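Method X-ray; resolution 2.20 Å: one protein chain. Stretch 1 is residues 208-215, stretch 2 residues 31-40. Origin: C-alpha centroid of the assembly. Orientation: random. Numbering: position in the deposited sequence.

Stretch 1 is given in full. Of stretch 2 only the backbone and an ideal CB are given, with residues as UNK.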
ATOM      1  N   LYS B 208     -48.516 -14.814  -2.477  1.00147.22           N
ATOM      2  CA  LYS B 208     -47.195 -14.635  -1.867  1.00155.65           C
ATOM      3  C   LYS B 208     -47.205 -13.472  -0.876  1.00149.83           C
ATOM      4  O   LYS B 208     -46.834 -12.353  -1.228  1.00154.44           O
ATOM      5  CB  LYS B 208     -46.071 -14.386  -2.893  1.00165.95           C
ATOM      6  CG  LYS B 208     -45.769 -15.441  -3.967  1.00172.67           C
ATOM      7  CD  LYS B 208     -46.887 -15.768  -4.929  1.00173.91           C
ATOM      8  CE  LYS B 208     -46.318 -16.553  -6.108  1.00175.00           C
ATOM      9  NZ  LYS B 208     -47.135 -16.454  -7.347  1.00172.33           N
ATOM     10  N   PRO B 209     -47.644 -13.728   0.365  1.00125.74           N
ATOM     11  CA  PRO B 209     -47.834 -12.627   1.313  1.00109.41           C
ATOM     12  C   PRO B 209     -46.544 -12.271   2.049  1.00102.16           C
ATOM     13  O   PRO B 209     -45.652 -13.109   2.187  1.00101.21           O
ATOM     14  CB  PRO B 209     -48.872 -13.185   2.282  1.00106.52           C
ATOM     15  CG  PRO B 209     -48.578 -14.644   2.303  1.00112.12           C
ATOM     16  CD  PRO B 209     -48.158 -15.003   0.899  1.00121.38           C
ATOM     17  N   ILE B 210     -46.451 -11.029   2.508  1.00 92.42           N
ATOM     18  CA  ILE B 210     -45.297 -10.573   3.271  1.00 92.12           C
ATOM     19  C   ILE B 210     -45.469 -10.886   4.757  1.00 93.25           C
ATOM     20  O   ILE B 210     -46.557 -10.718   5.306  1.00100.21           O
ATOM     21  CB  ILE B 210     -45.072  -9.054   3.080  1.00 90.61           C
ATOM     22  CG1 ILE B 210     -44.810  -8.734   1.610  1.00 91.20           C
ATOM     23  CG2 ILE B 210     -43.910  -8.567   3.918  1.00 94.75           C
ATOM     24  CD1 ILE B 210     -43.574  -9.396   1.062  1.00 95.06           C
ATOM     25  N   THR B 211     -44.403 -11.344   5.406  1.00 92.83           N
ATOM     26  CA  THR B 211     -44.417 -11.482   6.858  1.00 95.09           C
ATOM     27  C   THR B 211     -43.896 -10.201   7.500  1.00 99.31           C
ATOM     28  O   THR B 211     -42.785  -9.761   7.206  1.00101.51           O
ATOM     29  CB  THR B 211     -43.559 -12.674   7.333  1.00 89.53           C
ATOM     30  OG1 THR B 211     -44.057 -13.885   6.753  1.00 86.97           O
ATOM     31  CG2 THR B 211     -43.603 -12.795   8.851  1.00 83.50           C
ATOM     32  N   LEU B 212     -44.696  -9.610   8.382  1.00 96.41           N
ATOM     33  CA  LEU B 212     -44.289  -8.390   9.071  1.00 93.28           C
ATOM     34  C   LEU B 212     -44.106  -8.636  10.564  1.00 93.44           C
ATOM     35  O   LEU B 212     -45.044  -9.029  11.257  1.00 90.00           O
ATOM     36  CB  LEU B 212     -45.309  -7.274   8.855  1.00 90.32           C
ATOM     37  CG  LEU B 212     -44.978  -5.971   9.585  1.00 93.53           C
ATOM     38  CD1 LEU B 212     -43.958  -5.189   8.767  1.00 95.03           C
ATOM     39  CD2 LEU B 212     -46.226  -5.144   9.854  1.00 92.61           C
ATOM     40  N   THR B 213     -42.900  -8.385  11.056  1.00105.79           N
ATOM     41  CA  THR B 213     -42.557  -8.688  12.440  1.00112.65           C
ATOM     42  C   THR B 213     -42.310  -7.427  13.260  1.00121.88           C
ATOM     43  O   THR B 213     -41.414  -6.644  12.951  1.00129.74           O
ATOM     44  CB  THR B 213     -41.308  -9.582  12.528  1.00111.66           C
ATOM     45  OG1 THR B 213     -41.367 -10.590  11.510  1.00110.47           O
ATOM     46  CG2 THR B 213     -41.237 -10.257  13.892  1.00111.29           C
ATOM     47  N   VAL B 214     -43.103  -7.238  14.311  1.00119.94           N
ATOM     48  CA  VAL B 214     -42.924  -6.097  15.202  1.00116.59           C
ATOM     49  C   VAL B 214     -42.179  -6.550  16.455  1.00112.51           C
ATOM     50  O   VAL B 214     -42.707  -7.308  17.270  1.00110.57           O
ATOM     51  CB  VAL B 214     -44.271  -5.456  15.596  1.00113.34           C
ATOM     52  CG1 VAL B 214     -44.057  -4.371  16.644  1.00118.24           C
ATOM     53  CG2 VAL B 214     -44.972  -4.891  14.367  1.00109.36           C
ATOM     54  N   SER B 215     -40.940  -6.085  16.580  1.00170.51           N
ATOM     55  CA  SER B 215     -40.066  -6.441  17.693  1.00161.43           C
ATOM     56  C   SER B 215     -39.924  -5.310  18.706  1.00179.05           C
ATOM     57  O   SER B 215     -39.515  -4.204  18.359  1.00157.30           O
ATOM     58  CB  SER B 215     -38.686  -6.842  17.176  1.00161.87           C
ATOM     59  OG  SER B 215     -38.791  -7.584  15.976  1.00160.96           O
ATOM     60  N   UNK B  31     -46.019  -0.162  20.561  1.00149.98           N
ATOM     61  CA  UNK B  31     -47.085  -1.116  20.285  1.00128.90           C
ATOM     62  C   UNK B  31     -46.783  -2.407  21.032  1.00124.98           C
ATOM     63  O   UNK B  31     -46.197  -2.378  22.111  1.00125.38           O
ATOM     64  CB  UNK B  31     -47.228  -1.370  18.783  1.00128.90           C
ATOM     65  N   UNK B  32     -47.167  -3.541  20.467  1.00115.70           N
ATOM     66  CA  UNK B  32     -46.872  -4.812  21.108  1.00111.40           C
ATOM     67  C   UNK B  32     -46.210  -5.737  20.111  1.00103.08           C
ATOM     68  O   UNK B  32     -46.233  -5.480  18.909  1.00 95.45           O
ATOM     69  CB  UNK B  32     -48.141  -5.450  21.677  1.00111.40           C
ATOM     70  N   UNK B  33     -45.600  -6.805  20.606  1.00112.67           N
ATOM     71  CA  UNK B  33     -44.948  -7.754  19.720  1.00117.67           C
ATOM     72  C   UNK B  33     -46.003  -8.544  18.962  1.00120.80           C
ATOM     73  O   UNK B  33     -47.149  -8.635  19.394  1.00120.93           O
ATOM     74  CB  UNK B  33     -44.026  -8.691  20.504  1.00117.67           C
ATOM     75  N   UNK B  34     -45.618  -9.094  17.817  1.00125.86           N
ATOM     76  CA  UNK B  34     -46.537  -9.870  17.008  1.00125.44           C
ATOM     77  C   UNK B  34     -46.048 -10.063  15.587  1.00123.21           C
ATOM     78  O   UNK B  34     -45.102  -9.414  15.144  1.00122.54           O
ATOM     79  CB  UNK B  34     -47.911  -9.197  16.992  1.00125.44           C
ATOM     80  N   UNK B  35     -46.701 -10.969  14.871  1.00114.56           N
ATOM     81  CA  UNK B  35     -46.360 -11.258  13.487  1.00104.69           C
ATOM     82  C   UNK B  35     -47.611 -11.177  12.625  1.00 91.28           C
ATOM     83  O   UNK B  35     -48.696 -11.544  13.065  1.00 83.07           O
ATOM     84  CB  UNK B  35     -45.706 -12.635  13.362  1.00104.69           C
ATOM     85  N   UNK B  36     -47.469 -10.684  11.401  1.00 89.22           N
ATOM     86  CA  UNK B  36     -48.635 -10.453  10.560  1.00 84.59           C
ATOM     87  C   UNK B  36     -48.367 -10.846   9.117  1.00 81.39           C
ATOM     88  O   UNK B  36     -47.322 -10.524   8.554  1.00 79.49           O
ATOM     89  CB  UNK B  36     -49.059  -8.985  10.632  1.00 84.59           C
ATOM     90  N   UNK B  37     -49.323 -11.546   8.520  1.00 72.95           N
ATOM     91  CA  UNK B  37     -49.238 -11.879   7.111  1.00 69.10           C
ATOM     92  C   UNK B  37     -50.005 -10.836   6.315  1.00 73.88           C
ATOM     93  O   UNK B  37     -51.203 -10.629   6.526  1.00 69.29           O
ATOM     94  CB  UNK B  37     -49.779 -13.284   6.841  1.00 69.10           C
ATOM     95  N   UNK B  38     -49.315 -10.194   5.383  1.00 69.11           N
ATOM     96  CA  UNK B  38     -49.875  -9.042   4.699  1.00 73.91           C
ATOM     97  C   UNK B  38     -49.891  -9.229   3.192  1.00 73.85           C
ATOM     98  O   UNK B  38     -48.902  -9.647   2.595  1.00 77.21           O
ATOM     99  CB  UNK B  38     -49.086  -7.782   5.059  1.00 73.91           C
ATOM    100  N   UNK B  39     -51.032  -8.926   2.586  1.00 64.24           N
ATOM    101  CA  UNK B  39     -51.142  -8.883   1.139  1.00 79.66           C
ATOM    102  C   UNK B  39     -51.439  -7.449   0.730  1.00 76.42           C
ATOM    103  O   UNK B  39     -52.107  -6.718   1.456  1.00 73.38           O
ATOM    104  CB  UNK B  39     -52.223  -9.840   0.632  1.00 79.66           C
ATOM    105  N   UNK B  40     -50.946  -7.048  -0.434  1.00 81.20           N
ATOM    106  CA  UNK B  40     -51.320  -5.768  -1.014  1.00 85.73           C
ATOM    107  C   UNK B  40     -52.013  -6.048  -2.340  1.00 94.15           C
ATOM    108  O   UNK B  40     -51.371  -6.463  -3.300  1.00104.95           O
ATOM    109  CB  UNK B  40     -50.104  -4.858  -1.200  1.00 85.73           C
TER

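Stretch 2 runs antiparallel to strand 210-215, and the backbones pair from position 34 to 38.

Position 31 points its CB toward stretch 1, 4.9 Å from Val214 CG1. Small or apolar residues would suit. It is Ala31.

Position 32 points its CB away, so stretch 1 sets it little limit. It is Val32.

Position 33 points its CB sideways and many residues would fit. It is Ala33.

Position 34 has phi/psi of 163/168. A CB here would be jammed against the carbonyl O of the residue before, so the backbone alone calls for glycine. It is Gly34. Its O accepts a hydrogen bond from Val214 N at 3.1 Å; the return bond, Gly34 N to Val214 O, is weak at 3.5 Å.

Position 35 sits opposite Thr213 in a non-hydrogen-bonded pair. Its CB is 5.0 Å from Thr211 CG2 and 5.1 Å from Thr213 CG2. Small polar or beta-branched residues would suit this threonine-lined face. It is Thr35, whose OG1 comes 3.8 Å from Thr211 CG2.

Position 36 pairs with Leu212, its CB on the face that carries Leu212 and Val214. Those side chains favour a large apolar or aromatic residue. It is Tyr36. Its CD2 lies 4.5 Å from Leu212 CD2, and Val214 CG2 meets the ring edge 4.3 Å from Tyr36 CE2. The backbones exchange two hydrogen bonds: Tyr36 N to Leu212 O at 2.9 Å, Leu212 N to Tyr36 O at 2.8 Å.

Position 37 shares a face with Thr211, whose hydroxyl offers a polar partner. The CB is 5.8 Å from Thr211 OG1, so a long polar side chain that can bend back is needed; Gln or Glu would suit. It is Gln37. Chi1 and chi2 are both m, and the end comes nearer: Thr211 OG1 donates to Gln37 OE1 at 2.7 Å.

Position 38 returns to the Leu212 face, its CB 5.4 Å from Leu212 CB. Val, Ile, Leu or Met would suit. It is Ile38, whose CD1 packs 3.9 Å from Leu212 CD2. Ile38 N to Ile210 O and Ile210 N to Ile38 O are both 2.8 Å hydrogen bonds.

Position 39 points its CB sideways, and that CB is 5.0 Å from Pro209 CB. A long side chain could lie along the proline. It is Gln39, with CG 3.9 Å from Pro209 CB.

Position 40 is out of reach. It is Val40.

Stretch 2 (31-40) AVAGTYQIQV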
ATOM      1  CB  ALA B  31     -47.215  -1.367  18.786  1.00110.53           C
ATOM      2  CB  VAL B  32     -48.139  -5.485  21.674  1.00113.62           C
ATOM      3  CG1 VAL B  32     -48.851  -4.563  22.661  1.00115.52           C
ATOM      4  CG2 VAL B  32     -49.068  -5.915  20.546  1.00112.38           C
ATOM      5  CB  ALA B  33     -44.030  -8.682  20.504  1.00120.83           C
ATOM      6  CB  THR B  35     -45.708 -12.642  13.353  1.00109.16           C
ATOM      7  OG1 THR B  35     -45.670 -13.021  11.972  1.00115.07           O
ATOM      8  CG2 THR B  35     -46.494 -13.682  14.138  1.00106.28           C
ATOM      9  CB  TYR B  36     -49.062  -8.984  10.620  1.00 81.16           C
ATOM     10  CG  TYR B  36     -49.314  -8.468  12.021  1.00 80.89           C
ATOM     11  CD1 TYR B  36     -50.557  -8.623  12.624  1.00 76.35           C
ATOM     12  CD2 TYR B  36     -48.309  -7.823  12.740  1.00 76.52           C
ATOM     13  CE1 TYR B  36     -50.797  -8.155  13.900  1.00 79.06           C
ATOM     14  CE2 TYR B  36     -48.539  -7.351  14.021  1.00 72.63           C
ATOM     15  CZ  TYR B  36     -49.786  -7.520  14.596  1.00 77.30           C
ATOM     16  OH  TYR B  36     -50.030  -7.053  15.870  1.00 80.70           O
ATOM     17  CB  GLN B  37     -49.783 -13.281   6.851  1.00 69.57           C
ATOM     18  CG  GLN B  37     -48.968 -14.377   7.516  1.00 72.36           C
ATOM     19  CD  GLN B  37     -47.563 -14.476   6.957  1.00 82.19           C
ATOM     20  OE1 GLN B  37     -46.610 -13.970   7.552  1.00 92.09           O
ATOM     21  NE2 GLN B  37     -47.426 -15.135   5.813  1.00 87.11           N
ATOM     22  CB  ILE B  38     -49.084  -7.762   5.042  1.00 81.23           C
ATOM     23  CG1 ILE B  38     -49.072  -7.535   6.555  1.00 85.51           C
ATOM     24  CG2 ILE B  38     -49.669  -6.553   4.327  1.00 79.65           C
ATOM     25  CD1 ILE B  38     -48.635  -6.148   6.963  1.00 83.80           C
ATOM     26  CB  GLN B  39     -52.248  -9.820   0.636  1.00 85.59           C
ATOM     27  CG  GLN B  39     -52.013 -11.303   0.894  1.00 94.57           C
ATOM     28  CD  GLN B  39     -53.106 -12.185   0.301  1.00102.09           C
ATOM     29  OE1 GLN B  39     -53.860 -11.762  -0.576  1.00104.74           O
ATOM     30  NE2 GLN B  39     -53.197 -13.420   0.789  1.00105.98           N
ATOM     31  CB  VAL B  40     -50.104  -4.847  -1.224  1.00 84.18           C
ATOM     32  CG1 VAL B  40     -50.517  -3.588  -1.981  1.00 85.86           C
ATOM     33  CG2 VAL B  40     -49.469  -4.492   0.117  1.00 78.03           C
TER
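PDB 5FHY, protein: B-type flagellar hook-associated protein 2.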